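Local coordinates for protein TetR family Transcriptional regulator (Streptococcus agalactiae 2603V/R, PDB 3KKC) that regulates transcription as a TetR-family protein, probably by binding DNA through a helix-turn-helix near its N-terminus, at the interface of chains A and B. Residues are numbered along the deposited sequence; one frame, centred on the assembly and turned at random. Chains: chain A/B, TetR family Transcriptional regulator.

Contact 1: the interface of chains A and B. Residues chain A 139, 142-143, 146; chain B 147, 150-151, 154, 171.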
loop_
_atom_site.group_PDB
_atom_site.type_symbol
_atom_site.label_atom_id
_atom_site.label_comp_id
_atom_site.label_asym_id
_atom_site.label_seq_id
_atom_site.Cartn_x
_atom_site.Cartn_y
_atom_site.Cartn_z
ATOM N N PHE A 139 0.674 18.008 2.769
ATOM C CA PHE A 139 0.775 17.318 1.503
ATOM C C PHE A 139 2.213 16.923 1.334
ATOM O O PHE A 139 2.533 15.858 0.807
ATOM C CB PHE A 139 0.383 18.248 0.363
ATOM C CG PHE A 139 0.340 17.574 -0.978
ATOM C CD1 PHE A 139 -0.846 17.076 -1.474
ATOM C CD2 PHE A 139 1.483 17.435 -1.729
ATOM C CE1 PHE A 139 -0.883 16.462 -2.693
ATOM C CE2 PHE A 139 1.447 16.824 -2.952
ATOM C CZ PHE A 139 0.269 16.337 -3.434
ATOM N N GLN A 142 2.945 13.856 3.646
ATOM C CA GLN A 142 2.367 12.641 3.061
ATOM C C GLN A 142 3.040 12.173 1.757
ATOM O O GLN A 142 3.282 10.987 1.550
ATOM C CB GLN A 142 0.863 12.833 2.842
ATOM C CG GLN A 142 0.226 11.857 1.842
ATOM C CD GLN A 142 0.371 12.292 0.396
ATOM O OE1 GLN A 142 0.288 13.477 0.091
ATOM N NE2 GLN A 142 0.595 11.332 -0.503
ATOM N N PHE A 143 3.352 13.093 0.862
ATOM C CA PHE A 143 4.000 12.687 -0.381
ATOM C C PHE A 143 5.404 12.117 -0.140
ATOM O O PHE A 143 5.863 11.216 -0.841
ATOM C CB PHE A 143 4.070 13.882 -1.316
ATOM C CG PHE A 143 4.544 13.554 -2.713
ATOM C CD1 PHE A 143 3.634 13.423 -3.759
ATOM C CD2 PHE A 143 5.904 13.441 -2.995
ATOM C CE1 PHE A 143 4.071 13.150 -5.062
ATOM C CE2 PHE A 143 6.356 13.176 -4.288
ATOM C CZ PHE A 143 5.446 13.028 -5.321
ATOM N N SER A 146 5.428 8.629 2.167
ATOM C CA SER A 146 4.853 7.539 1.404
ATOM C C SER A 146 5.680 7.183 0.169
ATOM O O SER A 146 5.760 6.011 -0.214
ATOM C CB SER A 146 3.412 7.854 1.006
ATOM O OG SER A 146 3.185 7.411 -0.319
ATOM N N SER B 147 3.154 7.546 -6.419
ATOM C CA SER B 147 2.831 8.857 -5.852
ATOM C C SER B 147 1.374 9.230 -6.189
ATOM O O SER B 147 0.641 9.760 -5.345
ATOM C CB SER B 147 3.821 9.942 -6.288
ATOM O OG SER B 147 3.855 10.079 -7.698
ATOM N N GLU B 150 -1.229 6.925 -4.196
ATOM C CA GLU B 150 -1.183 7.177 -2.772
ATOM C C GLU B 150 -1.639 8.574 -2.441
ATOM O O GLU B 150 -2.228 8.805 -1.385
ATOM C CB GLU B 150 0.241 6.998 -2.251
ATOM C CG GLU B 150 0.791 5.590 -2.434
ATOM C CD GLU B 150 0.278 4.620 -1.382
ATOM O OE1 GLU B 150 -0.219 3.540 -1.763
ATOM O OE2 GLU B 150 0.375 4.944 -0.179
ATOM N N THR B 151 -1.316 9.530 -3.303
ATOM C CA THR B 151 -1.824 10.884 -3.106
ATOM C C THR B 151 -3.347 10.788 -3.247
ATOM O O THR B 151 -4.105 11.313 -2.422
ATOM C CB THR B 151 -1.161 11.916 -4.074
ATOM O OG1 THR B 151 0.197 12.138 -3.655
ATOM C CG2 THR B 151 -1.908 13.263 -4.089
ATOM N N TRP B 154 -4.574 9.225 -0.145
ATOM C CA TRP B 154 -4.388 10.099 1.015
ATOM C C TRP B 154 -5.484 11.161 1.076
ATOM O O TRP B 154 -6.010 11.501 2.146
ATOM C CB TRP B 154 -3.012 10.778 0.976
ATOM C CG TRP B 154 -2.914 11.909 1.978
ATOM C CD1 TRP B 154 -2.661 11.805 3.315
ATOM C CD2 TRP B 154 -3.122 13.306 1.718
ATOM N NE1 TRP B 154 -2.665 13.064 3.907
ATOM C CE2 TRP B 154 -2.952 13.995 2.941
ATOM C CE3 TRP B 154 -3.408 14.041 0.564
ATOM C CZ2 TRP B 154 -3.072 15.373 3.043
ATOM C CZ3 TRP B 154 -3.521 15.416 0.671
ATOM C CH2 TRP B 154 -3.367 16.063 1.902
ATOM N N TYR B 171 0.016 17.977 -6.655
ATOM C CA TYR B 171 0.611 16.744 -7.138
ATOM C C TYR B 171 1.580 17.061 -8.255
ATOM O O TYR B 171 2.725 16.639 -8.218
ATOM C CB TYR B 171 -0.416 15.774 -7.684
ATOM C CG TYR B 171 0.271 14.574 -8.291
ATOM C CD1 TYR B 171 0.987 13.672 -7.493
ATOM C CD2 TYR B 171 0.216 14.335 -9.652
ATOM C CE1 TYR B 171 1.623 12.564 -8.048
ATOM C CE2 TYR B 171 0.842 13.238 -10.220
ATOM C CZ TYR B 171 1.546 12.362 -9.415
ATOM O OH TYR B 171 2.163 11.291 -9.999
#
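Helix 137-157 of chain A lies across helix 137-156 of chain B and also touches helix 164-175 of that chain. A:Gln142 carries the centre of the patch. Its CG sits over one face of the indole of B:Trp154, 3.4 Å from the centroid of the five-membered ring, a CH-pi contact in which the carboxamide is turned 18° from the indole plane. The chain bends at the second torsion (chi2 -84°), which lays the methylenes on the indole and sends the amide on to B:Thr151. There NE2 gives OG1 of B:Thr151 a long hydrogen bond of 3.3 Å, fairly straight at the hydrogen and nearly in the plane of the amide. The threonine is used on both branches: its methyl CG2 meets CE1 of A:Phe139 at 3.6 Å, the two side chains crossing at about a right angle. CD1 of the same phenyl ring reaches CZ3 of B:Trp154 at 3.8 Å, and its CZ faces the backbone of B:Tyr171. Farther along, CE1 of A:Phe143 packs on CB of B:Ser147 at 3.4 Å, with CE1 of B:Tyr171 at the edge of the phenyl ring and in its plane. Behind this, the hydroxyls of B:Ser147 and B:Tyr171 are hydrogen-bonded at 3.1 Å, tying the two helices of chain B together. The patch lies on the last two helices of the fold, where TetR-family regulators commonly dimerise.

Contact 2: the interface of chains A and B. Residues chain A 134-136; chain B 170, 173.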
loop_
_atom_site.group_PDB
_atom_site.type_symbol
_atom_site.label_atom_id
_atom_site.label_comp_id
_atom_site.label_asym_id
_atom_site.label_seq_id
_atom_site.Cartn_x
_atom_site.Cartn_y
_atom_site.Cartn_z
ATOM N N ASP A 134 5.560 26.638 -1.406
ATOM C CA ASP A 134 4.278 26.890 -2.059
ATOM C C ASP A 134 3.441 25.616 -2.094
ATOM O O ASP A 134 2.377 25.591 -2.695
ATOM C CB ASP A 134 4.483 27.409 -3.484
ATOM C CG ASP A 134 5.307 26.447 -4.340
ATOM O OD1 ASP A 134 6.181 25.743 -3.769
ATOM O OD2 ASP A 134 5.080 26.402 -5.576
ATOM N N ILE A 135 3.949 24.551 -1.477
ATOM C CA ILE A 135 3.162 23.340 -1.274
ATOM C C ILE A 135 2.892 23.209 0.216
ATOM O O ILE A 135 3.826 23.306 1.013
ATOM C CB ILE A 135 3.885 22.094 -1.775
ATOM C CG1 ILE A 135 4.159 22.217 -3.265
ATOM C CG2 ILE A 135 3.039 20.875 -1.538
ATOM C CD1 ILE A 135 4.888 21.030 -3.840
ATOM N N PRO A 136 1.613 23.019 0.601
ATOM C CA PRO A 136 1.245 22.955 2.022
ATOM C C PRO A 136 2.082 21.902 2.743
ATOM O O PRO A 136 2.675 21.041 2.086
ATOM C CB PRO A 136 -0.231 22.548 1.980
ATOM C CG PRO A 136 -0.723 23.082 0.671
ATOM C CD PRO A 136 0.435 22.887 -0.278
ATOM N N TYR B 170 -0.951 20.563 -6.688
ATOM C CA TYR B 170 0.134 20.248 -5.768
ATOM C C TYR B 170 0.804 18.928 -6.168
ATOM O O TYR B 170 2.015 18.764 -6.044
ATOM C CB TYR B 170 -0.398 20.180 -4.343
ATOM C CG TYR B 170 -0.927 21.492 -3.807
ATOM C CD1 TYR B 170 -0.192 22.663 -3.942
ATOM C CD2 TYR B 170 -2.142 21.558 -3.126
ATOM C CE1 TYR B 170 -0.657 23.872 -3.437
ATOM C CE2 TYR B 170 -2.618 22.763 -2.613
ATOM C CZ TYR B 170 -1.866 23.920 -2.773
ATOM O OH TYR B 170 -2.310 25.134 -2.271
ATOM N N THR B 173 2.930 20.024 -9.513
ATOM C CA THR B 173 4.095 20.823 -9.188
ATOM C C THR B 173 5.086 20.096 -8.271
ATOM O O THR B 173 6.153 20.636 -7.985
ATOM C CB THR B 173 3.713 22.174 -8.549
ATOM O OG1 THR B 173 3.366 21.978 -7.176
ATOM C CG2 THR B 173 2.552 22.823 -9.302
#
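A:Pro136 and B:Tyr170 make the main contact, a proline set on an aromatic face. CD of the pyrrolidine stands over the centre of the phenol ring, 3.5 Å from its centroid, a CH-pi contact in which the two side chains cross at about a right angle. CG of the same proline leans toward the hydroxyl-bearing end and lies 3.7 Å from CZ of B:Tyr170. With CG of B:Tyr170 anti to the carbonyl carbon, chi1 (-65°) directs the phenol toward the loop and chi2 (-48°) turns its face to the proline. Near the rim, the carbonyl O of A:Asp134 comes to 3.6 Å from CE1 of B:Tyr170, a van der Waals approach that brings the backbone two residues before the proline against the tyrosine as well. One helical turn on, B:Thr173 meets A:Ile135, and the two side chains slide past each other in opposite directions. The isoleucine's terminal methyl CD1 is 3.8 Å from OG1 of B:Thr173. Outside this first shell, the chain A residues belong to the loop that leads into helix 137-157, while both chain B residues project from helix 164-175. The proline ring restrains the backbone phi immediately before the helix begins. By resting this loop on the partner's last helix, the patch extends the subunit contact beyond the crossing helices and probably steadies the start of helix 137-157 in the dimer.

Contact 3: the interface of chains A and B. Residues chain A 150-151, 154, 167; chain B 139, 142-143, 146.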
loop_
_atom_site.group_PDB
_atom_site.type_symbol
_atom_site.label_atom_id
_atom_site.label_comp_id
_atom_site.label_asym_id
_atom_site.label_seq_id
_atom_site.Cartn_x
_atom_site.Cartn_y
_atom_site.Cartn_z
ATOM N N GLU A 150 7.408 3.571 -0.495
ATOM C CA GLU A 150 7.130 2.904 -1.763
ATOM C C GLU A 150 8.357 2.739 -2.667
ATOM O O GLU A 150 8.529 1.697 -3.298
ATOM C CB GLU A 150 5.983 3.588 -2.508
ATOM C CG GLU A 150 4.836 2.647 -2.842
ATOM C CD GLU A 150 4.107 2.153 -1.606
ATOM O OE1 GLU A 150 3.768 2.978 -0.725
ATOM O OE2 GLU A 150 3.869 0.933 -1.516
ATOM N N THR A 151 9.227 3.738 -2.743
ATOM C CA THR A 151 10.455 3.521 -3.501
ATOM C C THR A 151 11.114 2.256 -2.959
ATOM O O THR A 151 11.432 1.333 -3.717
ATOM C CB THR A 151 11.431 4.713 -3.417
ATOM O OG1 THR A 151 10.917 5.797 -4.190
ATOM C CG2 THR A 151 12.827 4.332 -3.958
ATOM N N TRP A 154 9.560 -1.161 -3.703
ATOM C CA TRP A 154 9.727 -1.489 -5.113
ATOM C C TRP A 154 11.149 -2.061 -5.342
ATOM O O TRP A 154 11.341 -3.069 -6.039
ATOM C CB TRP A 154 9.428 -0.244 -5.980
ATOM C CG TRP A 154 9.983 -0.346 -7.351
ATOM C CD1 TRP A 154 9.381 -0.912 -8.435
ATOM C CD2 TRP A 154 11.290 0.095 -7.792
ATOM N NE1 TRP A 154 10.229 -0.847 -9.531
ATOM C CE2 TRP A 154 11.404 -0.239 -9.162
ATOM C CE3 TRP A 154 12.363 0.731 -7.163
ATOM C CZ2 TRP A 154 12.571 0.055 -9.931
ATOM C CZ3 TRP A 154 13.548 1.026 -7.937
ATOM C CH2 TRP A 154 13.624 0.682 -9.300
ATOM N N LEU A 167 20.022 4.283 -5.333
ATOM C CA LEU A 167 18.616 4.465 -5.006
ATOM C C LEU A 167 18.396 5.704 -4.135
ATOM O O LEU A 167 17.428 6.450 -4.329
ATOM C CB LEU A 167 18.039 3.223 -4.315
ATOM C CG LEU A 167 16.540 3.305 -3.993
ATOM C CD1 LEU A 167 15.651 2.510 -4.999
ATOM C CD2 LEU A 167 16.263 2.897 -2.553
ATOM N N PHE B 139 12.620 3.411 -12.567
ATOM C CA PHE B 139 12.497 4.138 -11.316
ATOM C C PHE B 139 11.473 5.254 -11.482
ATOM O O PHE B 139 10.578 5.420 -10.653
ATOM C CB PHE B 139 13.825 4.724 -10.877
ATOM C CG PHE B 139 13.775 5.343 -9.525
ATOM C CD1 PHE B 139 13.937 4.576 -8.395
ATOM C CD2 PHE B 139 13.538 6.682 -9.378
ATOM C CE1 PHE B 139 13.870 5.149 -7.143
ATOM C CE2 PHE B 139 13.478 7.257 -8.130
ATOM C CZ PHE B 139 13.638 6.495 -7.018
ATOM N N GLN B 142 7.802 3.669 -11.581
ATOM C CA GLN B 142 7.382 3.230 -10.262
ATOM C C GLN B 142 7.013 4.415 -9.354
ATOM O O GLN B 142 6.053 4.360 -8.590
ATOM C CB GLN B 142 8.485 2.390 -9.622
ATOM C CG GLN B 142 8.333 2.228 -8.132
ATOM C CD GLN B 142 8.984 3.355 -7.398
ATOM O OE1 GLN B 142 10.077 3.789 -7.767
ATOM N NE2 GLN B 142 8.316 3.857 -6.353
ATOM N N PHE B 143 7.784 5.487 -9.445
ATOM C CA PHE B 143 7.641 6.607 -8.525
ATOM C C PHE B 143 6.409 7.472 -8.791
ATOM O O PHE B 143 5.739 7.909 -7.856
ATOM C CB PHE B 143 8.887 7.476 -8.616
ATOM C CG PHE B 143 8.891 8.622 -7.669
ATOM C CD1 PHE B 143 9.431 8.485 -6.405
ATOM C CD2 PHE B 143 8.364 9.847 -8.046
ATOM C CE1 PHE B 143 9.448 9.551 -5.530
ATOM C CE2 PHE B 143 8.377 10.921 -7.174
ATOM C CZ PHE B 143 8.932 10.780 -5.916
ATOM N N SER B 146 3.040 5.245 -8.051
ATOM C CA SER B 146 2.807 5.146 -6.624
ATOM C C SER B 146 2.437 6.498 -6.036
ATOM O O SER B 146 1.527 6.599 -5.209
ATOM C CB SER B 146 4.026 4.580 -5.880
ATOM O OG SER B 146 4.264 3.231 -6.242
#
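The four-helix dimer interface typical of TetR-family regulators, built from the last two helices of each subunit, includes this patch, where helix 137-157 of chain A meets helix 137-156 of chain B. B:Gln142 lays its CG over the indole face of A:Trp154, 3.4 Å from the centroid of the five-membered ring, with the carboxamide turned 25° from the indole. A sharp bend at its second torsion (chi2 -87°) presents the methylene flank to the ring and carries OE1 above the CD2–CE3 edge of the indole, 3.9 Å from CE3 of A:Trp154. NE2 points the other way along A:Thr151 and lies 3.6 Å from its CA. B:Phe139 fills the neighbouring position. Its CE1 meets the methyl CG2 of A:Thr151 at 3.4 Å, crossing at about a right angle, while its CD1 touches CZ3 of A:Trp154 at 3.6 Å. CD1 of A:Leu167, from helix 164-175, reaches the same CE1 of B:Phe139 at 3.8 Å and also lies at the edge of the indole, in its plane, thereby filling the angle between tryptophan and phenylalanine. At the far end, the aliphatic part of A:Glu150 passes B:Ser146, with CG of the glutamate 3.7 Å from the serine CB. The hydroxyl of B:Ser146 turns back to its own helix and donates a 3.2 Å hydrogen bond to O of B:Gln142, meeting that carbonyl 19° from its plane.

Contact 4: the interface of chains A and B. Residues chain A 135, 139-140, 143-144, 175; chain B 143, 174-175.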
loop_
_atom_site.group_PDB
_atom_site.type_symbol
_atom_site.label_atom_id
_atom_site.label_comp_id
_atom_site.label_asym_id
_atom_site.label_seq_id
_atom_site.Cartn_x
_atom_site.Cartn_y
_atom_site.Cartn_z
ATOM N N ILE A 135 3.949 24.551 -1.477
ATOM C CA ILE A 135 3.162 23.340 -1.274
ATOM C C ILE A 135 2.892 23.209 0.216
ATOM O O ILE A 135 3.826 23.306 1.013
ATOM C CB ILE A 135 3.885 22.094 -1.775
ATOM C CG1 ILE A 135 4.159 22.217 -3.265
ATOM C CG2 ILE A 135 3.039 20.875 -1.538
ATOM C CD1 ILE A 135 4.888 21.030 -3.840
ATOM N N PHE A 139 0.674 18.008 2.769
ATOM C CA PHE A 139 0.775 17.318 1.503
ATOM C C PHE A 139 2.213 16.923 1.334
ATOM O O PHE A 139 2.533 15.858 0.807
ATOM C CB PHE A 139 0.383 18.248 0.363
ATOM C CG PHE A 139 0.340 17.574 -0.978
ATOM C CD1 PHE A 139 -0.846 17.076 -1.474
ATOM C CD2 PHE A 139 1.483 17.435 -1.729
ATOM C CE1 PHE A 139 -0.883 16.462 -2.693
ATOM C CE2 PHE A 139 1.447 16.824 -2.952
ATOM C CZ PHE A 139 0.269 16.337 -3.434
ATOM N N LEU A 140 3.089 17.811 1.780
ATOM C CA LEU A 140 4.507 17.530 1.800
ATOM C C LEU A 140 4.761 16.282 2.664
ATOM O O LEU A 140 5.357 15.299 2.204
ATOM C CB LEU A 140 5.277 18.741 2.325
ATOM C CG LEU A 140 6.356 19.312 1.401
ATOM C CD1 LEU A 140 6.037 19.063 -0.071
ATOM C CD2 LEU A 140 6.510 20.799 1.666
ATOM N N PHE A 143 3.352 13.093 0.862
ATOM C CA PHE A 143 4.000 12.687 -0.381
ATOM C C PHE A 143 5.404 12.117 -0.140
ATOM O O PHE A 143 5.863 11.216 -0.841
ATOM C CB PHE A 143 4.070 13.882 -1.316
ATOM C CG PHE A 143 4.544 13.554 -2.713
ATOM C CD1 PHE A 143 3.634 13.423 -3.759
ATOM C CD2 PHE A 143 5.904 13.441 -2.995
ATOM C CE1 PHE A 143 4.071 13.150 -5.062
ATOM C CE2 PHE A 143 6.356 13.176 -4.288
ATOM C CZ PHE A 143 5.446 13.028 -5.321
ATOM N N LEU A 144 6.084 12.660 0.860
ATOM C CA LEU A 144 7.497 12.378 1.067
ATOM C C LEU A 144 7.673 11.015 1.754
ATOM O O LEU A 144 8.423 10.152 1.279
ATOM C CB LEU A 144 8.117 13.486 1.923
ATOM C CG LEU A 144 9.109 14.506 1.371
ATOM C CD1 LEU A 144 9.275 14.389 -0.116
ATOM C CD2 LEU A 144 8.670 15.887 1.769
ATOM N N VAL A 175 12.644 14.021 -5.332
ATOM C CA VAL A 175 11.833 14.761 -4.369
ATOM C C VAL A 175 12.307 16.178 -4.072
ATOM O O VAL A 175 11.509 17.026 -3.695
ATOM C CB VAL A 175 11.737 14.009 -3.042
ATOM C CG1 VAL A 175 11.079 12.663 -3.263
ATOM C CG2 VAL A 175 13.110 13.837 -2.439
ATOM N N PHE B 143 7.784 5.487 -9.445
ATOM C CA PHE B 143 7.641 6.607 -8.525
ATOM C C PHE B 143 6.409 7.472 -8.791
ATOM O O PHE B 143 5.739 7.909 -7.856
ATOM C CB PHE B 143 8.887 7.476 -8.616
ATOM C CG PHE B 143 8.891 8.622 -7.669
ATOM C CD1 PHE B 143 9.431 8.485 -6.405
ATOM C CD2 PHE B 143 8.364 9.847 -8.046
ATOM C CE1 PHE B 143 9.448 9.551 -5.530
ATOM C CE2 PHE B 143 8.377 10.921 -7.174
ATOM C CZ PHE B 143 8.932 10.780 -5.916
HETATM N N MSE B 174 4.725 18.891 -7.812
HETATM C CA MSE B 174 5.580 18.058 -6.949
HETATM C C MSE B 174 6.443 17.072 -7.728
HETATM O O MSE B 174 7.548 16.745 -7.289
HETATM C CB MSE B 174 4.758 17.239 -5.939
HETATM C CG MSE B 174 4.843 17.634 -4.451
HETATM SE SE MSE B 174 6.571 18.068 -3.608
HETATM C CE MSE B 174 7.099 16.320 -2.966
ATOM N N VAL B 175 5.932 16.547 -8.838
ATOM C CA VAL B 175 6.710 15.610 -9.642
ATOM C C VAL B 175 7.419 16.291 -10.798
ATOM O O VAL B 175 8.421 15.766 -11.295
ATOM C CB VAL B 175 5.885 14.406 -10.173
ATOM C CG1 VAL B 175 5.192 13.683 -9.025
ATOM C CG2 VAL B 175 4.881 14.830 -11.235
#
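The phenyl ring of A:Phe143 has B:Met174, a selenomethionine, on one face, with CB of that residue 4.2 Å above the plane and displaced toward the rim. The methyl CE folds back against the CD2 side of the ring, although the spacing there is too tight to be read literally. CZ, the far atom of the ring, meets CG1 of B:Val175 at 3.8 Å. The adjoining CE2 meets CZ of B:Phe143 at 3.9 Å, the two phenylalanine side chains crossing at about a right angle. On the other side of that pair, CG1 of A:Val175 lies 3.9 Å from CZ of B:Phe143, echoing the contact of B:Val175. Bends at the second and third torsions (chi2 -44°, chi3 -91°) curl B:Met174 into an apolar pocket of chain A. Its selenium lies 3.4 Å from CD1 of A:Ile135 and 3.7 Å from CD1 of A:Leu140, which approaches across the chain. CG of B:Met174 slides alongside A:Phe139, 3.8 Å from CE2, and A:Leu144 borders the methyl end. The patch is an apolar core where the C-terminal ends of both 164-175 helices pack beside the crossing of the preceding helices.

Contacts 1 and 3 are largely two-fold counterparts with the chains exchanged, though they differ at their margins; their C-alpha centres are about 13 Å apart. Contact 4 lies about 6 Å from contact 1, sharing A:Phe139 and A:Phe143 with it, and about 13 Å from contact 3, with B:Phe143 in common. Contact 2 is more peripheral, about 8 Å from contact 4, to which A:Ile135 joins it, and about 21 Å from contact 3. Together they form one continuous surface on the last two helices and the loop before them. Such a joint probably sets the relative placement of the two presumed DNA-binding domains.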